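Local coordinates for putative (Helicobacter pylori, PDB 4O8S), which belongs to the nucleotidyltransferase superfamily, in the AbiEii toxin family, and probably transfers a nucleotide to a target that is not known, at residues A15-L20 against E44-D49; T23-K28 against I54-R59; G67-D72 against A90-K95; R84-Y89 against E97-L102. All blocks are in the same frame, centred on the assembly; numbering follows the deposited sequence.

Interaction 1 (A15-L20 against E44-D49)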
loop_
_atom_site.group_PDB
_atom_site.type_symbol
_atom_site.label_atom_id
_atom_site.label_comp_id
_atom_site.label_asym_id
_atom_site.label_seq_id
_atom_site.Cartn_x
_atom_site.Cartn_y
_atom_site.Cartn_z
ATOM N N ALA A 15 5.308 -7.048 14.054
ATOM C CA ALA A 15 6.447 -6.986 14.966
ATOM C C ALA A 15 7.593 -6.229 14.307
ATOM O O ALA A 15 8.249 -5.372 14.924
ATOM C CB ALA A 15 6.891 -8.379 15.339
ATOM N N ILE A 16 7.829 -6.538 13.036
ATOM C CA ILE A 16 8.900 -5.868 12.317
ATOM C C ILE A 16 8.648 -4.371 12.261
ATOM O O ILE A 16 9.508 -3.581 12.670
ATOM C CB ILE A 16 9.069 -6.446 10.885
ATOM C CG1 ILE A 16 9.750 -7.812 10.966
ATOM C CG2 ILE A 16 9.887 -5.521 10.022
ATOM C CD1 ILE A 16 9.681 -8.608 9.663
ATOM N N VAL A 17 7.483 -3.968 11.762
ATOM C CA VAL A 17 7.207 -2.533 11.616
ATOM C C VAL A 17 7.249 -1.807 12.975
ATOM O O VAL A 17 7.816 -0.717 13.086
ATOM C CB VAL A 17 5.866 -2.279 10.887
ATOM C CG1 VAL A 17 5.631 -0.783 10.699
ATOM C CG2 VAL A 17 5.864 -2.998 9.517
ATOM N N LYS A 18 6.685 -2.420 14.009
ATOM C CA LYS A 18 6.756 -1.824 15.343
ATOM C C LYS A 18 8.219 -1.685 15.814
ATOM O O LYS A 18 8.601 -0.663 16.391
ATOM C CB LYS A 18 5.905 -2.632 16.327
ATOM C CG LYS A 18 4.386 -2.372 16.171
ATOM C CD LYS A 18 3.549 -3.480 16.808
ATOM C CE LYS A 18 2.170 -2.985 17.279
ATOM N NZ LYS A 18 1.288 -2.403 16.210
ATOM N N ASN A 19 9.047 -2.685 15.525
ATOM C CA ASN A 19 10.464 -2.588 15.884
ATOM C C ASN A 19 11.137 -1.376 15.251
ATOM O O ASN A 19 11.992 -0.746 15.865
ATOM C CB ASN A 19 11.235 -3.857 15.512
ATOM C CG ASN A 19 12.659 -3.858 16.066
ATOM O OD1 ASN A 19 13.567 -3.233 15.501
ATOM N ND2 ASN A 19 12.854 -4.549 17.185
ATOM N N LEU A 20 10.723 -1.023 14.040
ATOM C CA LEU A 20 11.357 0.076 13.316
ATOM C C LEU A 20 10.816 1.465 13.667
ATOM O O LEU A 20 11.216 2.460 13.051
ATOM C CB LEU A 20 11.240 -0.156 11.810
ATOM C CG LEU A 20 11.843 -1.474 11.312
ATOM C CD1 LEU A 20 11.420 -1.762 9.873
ATOM C CD2 LEU A 20 13.371 -1.428 11.419
ATOM N N GLU A 44 0.829 -8.820 1.689
ATOM C CA GLU A 44 1.882 -9.706 2.188
ATOM C C GLU A 44 3.316 -9.158 2.128
ATOM O O GLU A 44 4.200 -9.741 2.745
ATOM C CB GLU A 44 1.863 -11.059 1.442
ATOM C CG GLU A 44 0.491 -11.567 1.043
ATOM C CD GLU A 44 0.568 -12.691 0.002
ATOM O OE1 GLU A 44 0.981 -12.416 -1.154
ATOM O OE2 GLU A 44 0.220 -13.844 0.343
ATOM N N ASP A 45 3.565 -8.096 1.367
ATOM C CA ASP A 45 4.927 -7.558 1.243
ATOM C C ASP A 45 5.129 -6.321 2.134
ATOM O O ASP A 45 4.169 -5.602 2.417
ATOM C CB ASP A 45 5.223 -7.187 -0.218
ATOM C CG ASP A 45 5.097 -8.379 -1.165
ATOM O OD1 ASP A 45 5.328 -9.531 -0.709
ATOM O OD2 ASP A 45 4.774 -8.163 -2.364
ATOM N N LEU A 46 6.364 -6.059 2.571
ATOM C CA LEU A 46 6.631 -4.826 3.303
ATOM C C LEU A 46 7.466 -3.890 2.433
ATOM O O LEU A 46 8.511 -4.301 1.882
ATOM C CB LEU A 46 7.346 -5.103 4.626
ATOM C CG LEU A 46 6.591 -5.800 5.761
ATOM C CD1 LEU A 46 7.541 -6.042 6.912
ATOM C CD2 LEU A 46 5.417 -4.948 6.228
ATOM N N ASP A 47 7.013 -2.644 2.295
ATOM C CA ASP A 47 7.713 -1.662 1.475
ATOM C C ASP A 47 7.924 -0.378 2.283
ATOM O O ASP A 47 6.970 0.166 2.869
ATOM C CB ASP A 47 6.899 -1.368 0.204
ATOM C CG ASP A 47 7.761 -0.880 -0.953
ATOM O OD1 ASP A 47 9.019 -0.959 -0.874
ATOM O OD2 ASP A 47 7.186 -0.440 -1.973
ATOM N N PHE A 48 9.165 0.106 2.310
ATOM C CA PHE A 48 9.515 1.284 3.105
ATOM C C PHE A 48 10.217 2.347 2.289
ATOM O O PHE A 48 10.820 2.051 1.235
ATOM C CB PHE A 48 10.467 0.904 4.235
ATOM C CG PHE A 48 9.908 -0.072 5.221
ATOM C CD1 PHE A 48 10.052 -1.436 5.015
ATOM C CD2 PHE A 48 9.290 0.372 6.390
ATOM C CE1 PHE A 48 9.560 -2.367 5.965
ATOM C CE2 PHE A 48 8.798 -0.534 7.330
ATOM C CZ PHE A 48 8.929 -1.908 7.114
ATOM N N ASP A 49 10.139 3.585 2.770
ATOM C CA ASP A 49 11.070 4.643 2.361
ATOM C C ASP A 49 11.936 4.906 3.575
ATOM O O ASP A 49 11.481 4.730 4.707
ATOM C CB ASP A 49 10.352 5.949 2.022
ATOM C CG ASP A 49 9.680 5.920 0.677
ATOM O OD1 ASP A 49 10.159 5.193 -0.234
ATOM O OD2 ASP A 49 8.657 6.629 0.533
#
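Leu46 forks between two consecutive residues of helix 4-19, Ile16 and Val17. Its CA–CB bond is directed at residues 15-20; CG stands anti to the carbonyl carbon (chi1 -69°), which sends it toward the helix, and the anti chi2 sets CD1 and CD2 apart. One branch, CD1, meets Ile16 CG2 at 3.9 Å. The other, Leu46 CD2, rests against Val17 CG2 at 3.8 Å, so the pair of methyls straddles the two helical residues, each crossed obliquely.

Helix 15-19 and strand 46-49 run nearly in the same sense, 14° apart, with their axes 11.0 Å from each other at closest approach. This is a helix packed along one face of the sheet of a nucleotidyltransferase domain. Leu46 and Phe48 turn to the helix, whereas Asp47 and Asp49 of the same strand take no part in this contact. Asp45-Leu46-Asp47 fits the D-x-D pattern whose acids bind metal in relatives, and probably do the same here. Asp49 is instead held in salt bridges by Lys28 and Arg128.

Phe48 finishes the row. CG again lies anti to the carbonyl carbon (chi1 -62°), and the ring presents its far end: Phe48 CZ approaches Leu20 CD1 at 3.7 Å, and the same methyl is 3.9 Å from Phe48 CE2. Val17 CG2 reaches the ring too, with CZ of Phe48 4.0 Å away. Both methyls come in obliquely to the ring. Leu27 covers Val17, Leu46 and Phe48 from strand 26-27.

Interaction 2 (T23-K28 against I54-R59)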
loop_
_atom_site.group_PDB
_atom_site.type_symbol
_atom_site.label_atom_id
_atom_site.label_comp_id
_atom_site.label_asym_id
_atom_site.label_seq_id
_atom_site.Cartn_x
_atom_site.Cartn_y
_atom_site.Cartn_z
ATOM N N THR A 23 13.321 4.225 14.137
ATOM C CA THR A 23 14.235 4.492 13.018
ATOM C C THR A 23 13.552 5.457 12.051
ATOM O O THR A 23 12.395 5.827 12.274
ATOM C CB THR A 23 14.571 3.203 12.268
ATOM O OG1 THR A 23 13.450 2.839 11.453
ATOM C CG2 THR A 23 14.902 2.076 13.247
ATOM N N PRO A 24 14.251 5.886 10.980
ATOM C CA PRO A 24 13.520 6.773 10.065
ATOM C C PRO A 24 12.720 6.019 8.991
ATOM O O PRO A 24 12.198 6.665 8.080
ATOM C CB PRO A 24 14.639 7.592 9.394
ATOM C CG PRO A 24 15.915 7.274 10.177
ATOM C CD PRO A 24 15.701 5.895 10.697
HETATM N N MSE A 25 12.642 4.694 9.092
HETATM C CA MSE A 25 11.881 3.869 8.142
HETATM C C MSE A 25 10.388 4.235 8.120
HETATM O O MSE A 25 9.761 4.323 9.169
HETATM C CB MSE A 25 12.008 2.396 8.527
HETATM C CG MSE A 25 13.418 1.875 8.441
HETATM SE SE MSE A 25 13.789 1.184 6.614
HETATM C CE MSE A 25 13.088 -0.607 6.791
ATOM N N VAL A 26 9.825 4.416 6.927
ATOM C CA VAL A 26 8.406 4.728 6.766
ATOM C C VAL A 26 7.746 3.671 5.884
ATOM O O VAL A 26 8.128 3.516 4.701
ATOM C CB VAL A 26 8.220 6.088 6.070
ATOM C CG1 VAL A 26 6.708 6.469 6.005
ATOM C CG2 VAL A 26 9.062 7.168 6.769
ATOM N N LEU A 27 6.779 2.941 6.444
ATOM C CA LEU A 27 6.002 1.944 5.688
ATOM C C LEU A 27 5.097 2.649 4.695
ATOM O O LEU A 27 4.433 3.636 5.038
ATOM C CB LEU A 27 5.151 1.097 6.631
ATOM C CG LEU A 27 4.398 -0.143 6.122
ATOM C CD1 LEU A 27 5.377 -1.280 5.803
ATOM C CD2 LEU A 27 3.350 -0.597 7.163
ATOM N N LYS A 28 5.071 2.158 3.455
ATOM C CA LYS A 28 4.228 2.743 2.437
ATOM C C LYS A 28 3.457 1.653 1.705
ATOM O O LYS A 28 3.426 0.500 2.133
ATOM C CB LYS A 28 5.064 3.547 1.436
ATOM C CG LYS A 28 6.138 2.698 0.750
ATOM C CD LYS A 28 6.917 3.510 -0.292
ATOM C CE LYS A 28 8.017 2.629 -0.922
ATOM N NZ LYS A 28 8.791 3.382 -1.944
ATOM N N ILE A 54 20.222 1.710 7.785
ATOM C CA ILE A 54 20.058 1.267 9.171
ATOM C C ILE A 54 20.520 -0.193 9.324
ATOM O O ILE A 54 20.915 -0.833 8.337
ATOM C CB ILE A 54 18.585 1.370 9.637
ATOM C CG1 ILE A 54 17.722 0.336 8.914
ATOM C CG2 ILE A 54 18.038 2.780 9.432
ATOM C CD1 ILE A 54 16.780 -0.441 9.829
ATOM N N ASN A 55 20.472 -0.722 10.547
ATOM C CA ASN A 55 20.811 -2.126 10.758
ATOM C C ASN A 55 19.565 -2.989 10.553
ATOM O O ASN A 55 19.000 -3.530 11.508
ATOM C CB ASN A 55 21.437 -2.356 12.149
ATOM C CG ASN A 55 22.016 -3.775 12.325
ATOM O OD1 ASN A 55 21.983 -4.608 11.403
ATOM N ND2 ASN A 55 22.558 -4.045 13.515
ATOM N N LEU A 56 19.161 -3.118 9.292
ATOM C CA LEU A 56 17.954 -3.838 8.925
ATOM C C LEU A 56 17.985 -5.277 9.417
ATOM O O LEU A 56 17.038 -5.745 10.059
ATOM C CB LEU A 56 17.771 -3.797 7.403
ATOM C CG LEU A 56 16.433 -4.294 6.853
ATOM C CD1 LEU A 56 16.445 -5.791 6.601
ATOM C CD2 LEU A 56 15.277 -3.899 7.795
ATOM N N LEU A 57 19.066 -5.980 9.093
ATOM C CA LEU A 57 19.245 -7.362 9.523
ATOM C C LEU A 57 19.094 -7.525 11.041
ATOM O O LEU A 57 18.449 -8.471 11.516
ATOM C CB LEU A 57 20.611 -7.883 9.068
ATOM C CG LEU A 57 20.790 -8.099 7.566
ATOM C CD1 LEU A 57 22.129 -8.778 7.285
ATOM C CD2 LEU A 57 19.652 -8.926 7.039
ATOM N N GLY A 58 19.674 -6.593 11.795
ATOM C CA GLY A 58 19.620 -6.656 13.246
ATOM C C GLY A 58 18.230 -6.405 13.805
ATOM O O GLY A 58 17.751 -7.149 14.667
ATOM N N ARG A 59 17.580 -5.352 13.322
ATOM C CA ARG A 59 16.230 -5.035 13.778
ATOM C C ARG A 59 15.278 -6.185 13.454
ATOM O O ARG A 59 14.448 -6.579 14.283
ATOM C CB ARG A 59 15.732 -3.734 13.139
ATOM C CG ARG A 59 16.697 -2.558 13.254
ATOM C CD ARG A 59 16.993 -2.207 14.708
ATOM N NE ARG A 59 15.800 -1.704 15.374
ATOM C CZ ARG A 59 15.680 -0.485 15.896
ATOM N NH1 ARG A 59 16.696 0.376 15.861
ATOM N NH2 ARG A 59 14.533 -0.133 16.470
#
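This is a partly buried, mainly apolar contact in which the loop before strand 26-27 meets the start of helix 56-63, with no hydrogen bond across it. Ile54 is the largest contributor: its CG2 methyl slides past the Pro24 ring, 4.1 Å from CD, and its CD1 lies 4.3 Å from CG of Met25, a selenomethionine. The chain of Met25, bent at chi2 and chi3, carries CE to within 4.1 Å of Leu56 CD2, the two side chains crossing at about a right angle.

Thr23 also meets Arg59, tip to tip. Its CG2 stands over one face of the guanidinium, off toward the rim and 3.6 Å from Arg59 NH1. The guanidinium is fixed from elsewhere, NH2 making a salt bridge to Asp22 and a hydrogen bond to the carbonyl of Asn19. Thr23 OG1 accepts from Met25 N at 3.1 Å (N-H...O 158°) and also hydrogen-bonds to the carbonyl of Leu20.

Each side also carries a local motif. Thr23 to Met25 form an ST turn leading into the strand, while Asn55 is the N-cap of the helix, its OD1 accepting from Gly58 N at 3.1 Å.

Interaction 3 (G67-D72 against A90-K95)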
loop_
_atom_site.group_PDB
_atom_site.type_symbol
_atom_site.label_atom_id
_atom_site.label_comp_id
_atom_site.label_asym_id
_atom_site.label_seq_id
_atom_site.Cartn_x
_atom_site.Cartn_y
_atom_site.Cartn_z
ATOM N N GLY A 67 6.627 -17.811 18.455
ATOM C CA GLY A 67 5.774 -18.562 17.552
ATOM C C GLY A 67 6.268 -18.554 16.118
ATOM O O GLY A 67 5.754 -19.297 15.276
ATOM N N ILE A 68 7.259 -17.706 15.835
ATOM C CA ILE A 68 7.861 -17.636 14.501
ATOM C C ILE A 68 9.325 -18.046 14.584
ATOM O O ILE A 68 10.037 -17.619 15.501
ATOM C CB ILE A 68 7.798 -16.198 13.906
ATOM C CG1 ILE A 68 6.356 -15.670 13.893
ATOM C CG2 ILE A 68 8.414 -16.172 12.499
ATOM C CD1 ILE A 68 5.445 -16.390 12.894
ATOM N N ILE A 69 9.777 -18.871 13.643
ATOM C CA ILE A 69 11.196 -19.218 13.562
ATOM C C ILE A 69 11.840 -18.544 12.365
ATOM O O ILE A 69 11.396 -18.741 11.231
ATOM C CB ILE A 69 11.432 -20.735 13.410
ATOM C CG1 ILE A 69 10.945 -21.489 14.650
ATOM C CG2 ILE A 69 12.922 -21.018 13.177
ATOM C CD1 ILE A 69 9.501 -21.941 14.569
ATOM N N LEU A 70 12.882 -17.756 12.616
ATOM C CA LEU A 70 13.652 -17.152 11.534
ATOM C C LEU A 70 14.669 -18.139 10.986
ATOM O O LEU A 70 15.657 -18.474 11.654
ATOM C CB LEU A 70 14.362 -15.893 12.016
ATOM C CG LEU A 70 15.185 -15.145 10.963
ATOM C CD1 LEU A 70 14.362 -14.858 9.699
ATOM C CD2 LEU A 70 15.733 -13.857 11.565
ATOM N N ASN A 71 14.420 -18.612 9.771
ATOM C CA ASN A 71 15.363 -19.500 9.093
ATOM C C ASN A 71 16.569 -18.762 8.491
ATOM O O ASN A 71 17.727 -19.111 8.761
ATOM C CB ASN A 71 14.638 -20.321 8.023
ATOM C CG ASN A 71 13.711 -21.361 8.628
ATOM O OD1 ASN A 71 13.812 -21.671 9.816
ATOM N ND2 ASN A 71 12.804 -21.905 7.818
ATOM N N ASP A 72 16.290 -17.733 7.689
ATOM C CA ASP A 72 17.332 -17.018 6.957
ATOM C C ASP A 72 16.831 -15.657 6.451
ATOM O O ASP A 72 15.636 -15.478 6.200
ATOM C CB ASP A 72 17.796 -17.877 5.769
ATOM C CG ASP A 72 18.978 -17.271 5.026
ATOM O OD1 ASP A 72 19.952 -16.840 5.696
ATOM O OD2 ASP A 72 18.927 -17.226 3.770
ATOM N N ALA A 90 9.545 -19.949 9.505
ATOM C CA ALA A 90 8.533 -20.972 9.751
ATOM C C ALA A 90 7.801 -20.600 11.035
ATOM O O ALA A 90 8.164 -19.617 11.703
ATOM C CB ALA A 90 9.175 -22.357 9.880
ATOM N N THR A 91 6.775 -21.374 11.380
ATOM C CA THR A 91 6.014 -21.129 12.605
ATOM C C THR A 91 6.041 -22.358 13.504
ATOM O O THR A 91 6.609 -23.389 13.139
ATOM C CB THR A 91 4.543 -20.768 12.308
ATOM O OG1 THR A 91 3.866 -21.905 11.758
ATOM C CG2 THR A 91 4.468 -19.629 11.320
ATOM N N LYS A 92 5.432 -22.243 14.680
ATOM C CA LYS A 92 5.236 -23.402 15.538
ATOM C C LYS A 92 4.098 -24.242 14.968
ATOM O O LYS A 92 4.081 -25.468 15.092
ATOM C CB LYS A 92 4.915 -22.969 16.969
ATOM C CG LYS A 92 6.019 -22.150 17.630
ATOM C CD LYS A 92 7.391 -22.797 17.452
ATOM C CE LYS A 92 8.486 -21.978 18.129
ATOM N NZ LYS A 92 8.270 -21.858 19.600
ATOM N N ASP A 93 3.167 -23.559 14.312
ATOM C CA ASP A 93 1.991 -24.193 13.729
ATOM C C ASP A 93 2.350 -24.994 12.475
ATOM O O ASP A 93 1.580 -25.854 12.033
ATOM C CB ASP A 93 0.949 -23.122 13.387
ATOM C CG ASP A 93 0.731 -22.125 14.524
ATOM O OD1 ASP A 93 1.217 -22.374 15.651
ATOM O OD2 ASP A 93 0.064 -21.092 14.291
ATOM N N ASN A 94 3.526 -24.712 11.920
ATOM C CA ASN A 94 3.929 -25.248 10.622
ATOM C C ASN A 94 5.411 -24.992 10.363
ATOM O O ASN A 94 5.884 -23.864 10.523
ATOM C CB ASN A 94 3.092 -24.595 9.519
ATOM C CG ASN A 94 3.234 -25.293 8.186
ATOM O OD1 ASN A 94 4.255 -25.920 7.907
ATOM N ND2 ASN A 94 2.204 -25.182 7.347
ATOM N N LYS A 95 6.139 -26.031 9.953
ATOM C CA LYS A 95 7.572 -25.893 9.689
ATOM C C LYS A 95 7.887 -25.678 8.205
ATOM O O LYS A 95 9.054 -25.597 7.814
ATOM C CB LYS A 95 8.359 -27.086 10.249
ATOM C CG LYS A 95 8.472 -27.104 11.781
ATOM C CD LYS A 95 8.866 -25.730 12.332
ATOM C CE LYS A 95 9.090 -25.756 13.849
ATOM N NZ LYS A 95 7.901 -26.240 14.619
#
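Backbone hydrogen bonds define the register between residues 67-72 and 90-95. Ile69 and Ala90 form an antiparallel hydrogen-bonded pair: Ile69 N donates to Ala90 O at 2.6 Å, nearly straight at 168°, and Ala90 N returns a bond to Ile69 O at 2.8 Å. Beyond the non-hydrogen-bonded pair Ile68–Thr91, Lys92 N reaches Gly67 O at 3.0 Å, a more bent bond (142°). Gly67 itself has phi 99°, a backbone shape in which a CB would press on the preceding carbonyl oxygen.

CA-H...O contacts fill in between them. Thr91 CA lies 3.2 Å from Gly67 O, so that oxygen is approached by both an amide and a CA, and Ala90 O is likewise close to Ile68 CA.

Apolar contacts occupy both faces. On the Ile68 and Thr91 side, Ile68 CD1 meets Thr91 CG2 at 3.7 Å, crossing obliquely, with Asn8 of helix 4-19 lying against both. On the opposite face, that of Ile69 and Ala90, Ile69 CD1 lies against the methylenes of Lys92 (CD 3.7 Å) and Lys95 (CE 3.9 Å).

Further along, Asn71 and Asp72 both face Arg88, a classic beta bulge. The main chain thus sets the alignment at this end of the sheet, and the lysines contribute methylenes to Ile69 rather than a salt bridge across the contact.

Interaction 4 (R84-Y89 against E97-L102)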
loop_
_atom_site.group_PDB
_atom_site.type_symbol
_atom_site.label_atom_id
_atom_site.label_comp_id
_atom_site.label_asym_id
_atom_site.label_seq_id
_atom_site.Cartn_x
_atom_site.Cartn_y
_atom_site.Cartn_z
ATOM N N ARG A 84 16.562 -4.821 -0.763
ATOM C CA ARG A 84 15.620 -5.880 -1.074
ATOM C C ARG A 84 16.018 -7.157 -0.373
ATOM O O ARG A 84 17.103 -7.718 -0.621
ATOM C CB ARG A 84 15.507 -6.088 -2.586
ATOM C CG ARG A 84 14.507 -7.157 -2.991
ATOM C CD ARG A 84 14.199 -7.077 -4.492
ATOM N NE ARG A 84 13.719 -5.754 -4.893
ATOM C CZ ARG A 84 14.287 -4.993 -5.824
ATOM N NH1 ARG A 84 15.365 -5.429 -6.460
ATOM N NH2 ARG A 84 13.775 -3.798 -6.127
ATOM N N TYR A 85 15.141 -7.615 0.520
ATOM C CA TYR A 85 15.447 -8.753 1.360
ATOM C C TYR A 85 14.338 -9.796 1.294
ATOM O O TYR A 85 13.157 -9.450 1.146
ATOM C CB TYR A 85 15.625 -8.308 2.812
ATOM C CG TYR A 85 16.602 -7.180 3.033
ATOM C CD1 TYR A 85 16.244 -5.860 2.758
ATOM C CD2 TYR A 85 17.872 -7.421 3.558
ATOM C CE1 TYR A 85 17.126 -4.816 2.966
ATOM C CE2 TYR A 85 18.768 -6.365 3.777
ATOM C CZ TYR A 85 18.383 -5.073 3.471
ATOM O OH TYR A 85 19.243 -4.012 3.677
HETATM N N MSE A 86 14.724 -11.067 1.388
HETATM C CA MSE A 86 13.775 -12.169 1.489
HETATM C C MSE A 86 13.910 -12.767 2.880
HETATM O O MSE A 86 14.908 -13.423 3.199
HETATM C CB MSE A 86 14.050 -13.208 0.409
HETATM C CG MSE A 86 14.102 -12.578 -0.981
HETATM SE SE MSE A 86 12.325 -11.837 -1.397
HETATM C CE MSE A 86 12.742 -10.345 -2.612
ATOM N N VAL A 87 12.927 -12.488 3.731
ATOM C CA VAL A 87 12.931 -13.024 5.082
ATOM C C VAL A 87 12.252 -14.376 5.085
ATOM O O VAL A 87 11.054 -14.471 4.829
ATOM C CB VAL A 87 12.213 -12.092 6.062
ATOM C CG1 VAL A 87 12.122 -12.741 7.426
ATOM C CG2 VAL A 87 12.957 -10.759 6.145
ATOM N N ARG A 88 13.016 -15.428 5.361
ATOM C CA ARG A 88 12.466 -16.779 5.315
ATOM C C ARG A 88 12.257 -17.322 6.722
ATOM O O ARG A 88 13.133 -17.221 7.590
ATOM C CB ARG A 88 13.354 -17.698 4.470
ATOM C CG ARG A 88 13.771 -17.044 3.158
ATOM C CD ARG A 88 14.372 -18.032 2.185
ATOM N NE ARG A 88 15.033 -17.355 1.068
ATOM C CZ ARG A 88 14.407 -16.921 -0.028
ATOM N NH1 ARG A 88 13.092 -17.080 -0.161
ATOM N NH2 ARG A 88 15.099 -16.322 -0.993
ATOM N N TYR A 89 11.068 -17.869 6.950
ATOM C CA TYR A 89 10.656 -18.189 8.309
ATOM C C TYR A 89 9.688 -19.353 8.324
ATOM O O TYR A 89 9.078 -19.688 7.296
ATOM C CB TYR A 89 9.988 -16.973 8.969
ATOM C CG TYR A 89 8.606 -16.676 8.414
ATOM C CD1 TYR A 89 8.440 -15.856 7.301
ATOM C CD2 TYR A 89 7.468 -17.213 9.005
ATOM C CE1 TYR A 89 7.185 -15.590 6.791
ATOM C CE2 TYR A 89 6.213 -16.953 8.502
ATOM C CZ TYR A 89 6.073 -16.139 7.405
ATOM O OH TYR A 89 4.818 -15.890 6.902
ATOM N N GLU A 97 8.479 -23.595 5.004
ATOM C CA GLU A 97 9.114 -22.281 4.906
ATOM C C GLU A 97 8.275 -21.266 4.133
ATOM O O GLU A 97 7.819 -21.526 3.022
ATOM C CB GLU A 97 10.526 -22.387 4.301
ATOM C CG GLU A 97 11.313 -21.069 4.308
ATOM C CD GLU A 97 12.807 -21.257 4.046
ATOM O OE1 GLU A 97 13.568 -21.452 5.024
ATOM O OE2 GLU A 97 13.222 -21.189 2.863
ATOM N N GLN A 98 8.081 -20.105 4.741
ATOM C CA GLN A 98 7.343 -19.025 4.106
ATOM C C GLN A 98 8.319 -17.905 3.815
ATOM O O GLN A 98 9.413 -17.854 4.394
ATOM C CB GLN A 98 6.252 -18.500 5.042
ATOM C CG GLN A 98 5.267 -19.560 5.543
ATOM C CD GLN A 98 4.668 -20.374 4.415
ATOM O OE1 GLN A 98 4.786 -21.601 4.393
ATOM N NE2 GLN A 98 4.020 -19.700 3.471
ATOM N N THR A 99 7.920 -17.001 2.928
ATOM C CA THR A 99 8.761 -15.866 2.585
ATOM C C THR A 99 8.039 -14.538 2.844
ATOM O O THR A 99 6.891 -14.355 2.418
ATOM C CB THR A 99 9.200 -15.931 1.104
ATOM O OG1 THR A 99 9.979 -17.121 0.885
ATOM C CG2 THR A 99 10.036 -14.696 0.730
ATOM N N LEU A 100 8.715 -13.633 3.552
ATOM C CA LEU A 100 8.295 -12.239 3.647
ATOM C C LEU A 100 9.250 -11.374 2.837
ATOM O O LEU A 100 10.452 -11.317 3.130
ATOM C CB LEU A 100 8.282 -11.757 5.103
ATOM C CG LEU A 100 8.059 -10.249 5.293
ATOM C CD1 LEU A 100 6.740 -9.846 4.670
ATOM C CD2 LEU A 100 8.064 -9.880 6.768
ATOM N N LYS A 101 8.729 -10.709 1.810
ATOM C CA LYS A 101 9.538 -9.789 1.022
ATOM C C LYS A 101 9.575 -8.415 1.681
ATOM O O LYS A 101 8.529 -7.854 2.038
ATOM C CB LYS A 101 9.022 -9.674 -0.422
ATOM C CG LYS A 101 9.787 -8.604 -1.231
ATOM C CD LYS A 101 9.659 -8.781 -2.751
ATOM C CE LYS A 101 8.258 -8.493 -3.276
ATOM N NZ LYS A 101 8.228 -8.521 -4.777
ATOM N N LEU A 102 10.777 -7.874 1.856
ATOM C CA LEU A 102 10.937 -6.561 2.484
ATOM C C LEU A 102 11.779 -5.699 1.562
ATOM O O LEU A 102 12.920 -6.041 1.245
ATOM C CB LEU A 102 11.604 -6.698 3.855
ATOM C CG LEU A 102 11.539 -5.543 4.853
ATOM C CD1 LEU A 102 11.863 -6.067 6.235
ATOM C CD2 LEU A 102 12.514 -4.427 4.487
#
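The Tyr89 ring has Gln98 CB over one face, toward the rim, a CH-pi contact with the carbon 3.7 Å from the ring centroid; Val87 O sits in plane at its edge. CG of Tyr89 takes the crowded position between N and the carbonyl carbon (chi1 72°), which lays the ring across Gln98, and its OH is hydrogen-bonded to ND1 of His9 of helix 4-19. The Tyr85 ring turns its edge to Leu102 O, 3.7 Å from CD1. Met86 CB lies over one face of the Arg88 guanidinium, whose NH1 makes a weak hydrogen bond at the edge to Thr99 OG1 (3.3 Å).

These groups decorate an antiparallel beta hairpin of strands 82-91 and 98-106. Three hydrogen-bonded pairs, Tyr85–Leu102, Val87–Leu100 and Tyr89–Gln98, each close a two-bond ring; the straightest bond, Gln98 N to Tyr89 O, is 2.8 Å at 178°.

On the face of Tyr85, Val87 and Tyr89, Val87 CB packs on Leu100 CB at 4.1 Å. On the other, selenomethionine Met86 lies alongside Lys101, Met86 CE only 3.5 Å from Lys101 CD. Arg88 CD touches Glu97 OE2 at 3.4 Å, although the charged atoms stay apart and Glu97 OE1 is hydrogen-bonded to Asn71 ND2.

In the fold
All four contacts reach one mixed sheet, and all belong to the AbiEii-type nucleotidyltransferase region. Along the chain, interactions 1 and 2 have alternating segments, as do 3 and 4, and the first pair closes before the second opens. Interactions 1 and 2, centres 7 Å apart, join through the backbone between Val26 and Asp49 and through Arg59 on Asn19. Interaction 4 lies about 12 Å from both 1 and 3 (centres): strand 98-106 pairs with 46-50, strand 82-91 with 68-75. Interactions 2 and 3 are farthest apart, about 22 Å between centres. Helix packing, loop contact and strand pairing are thus spread across one sheet, consistent with a nucleotidyltransferase core in which helices pack on a mixed sheet.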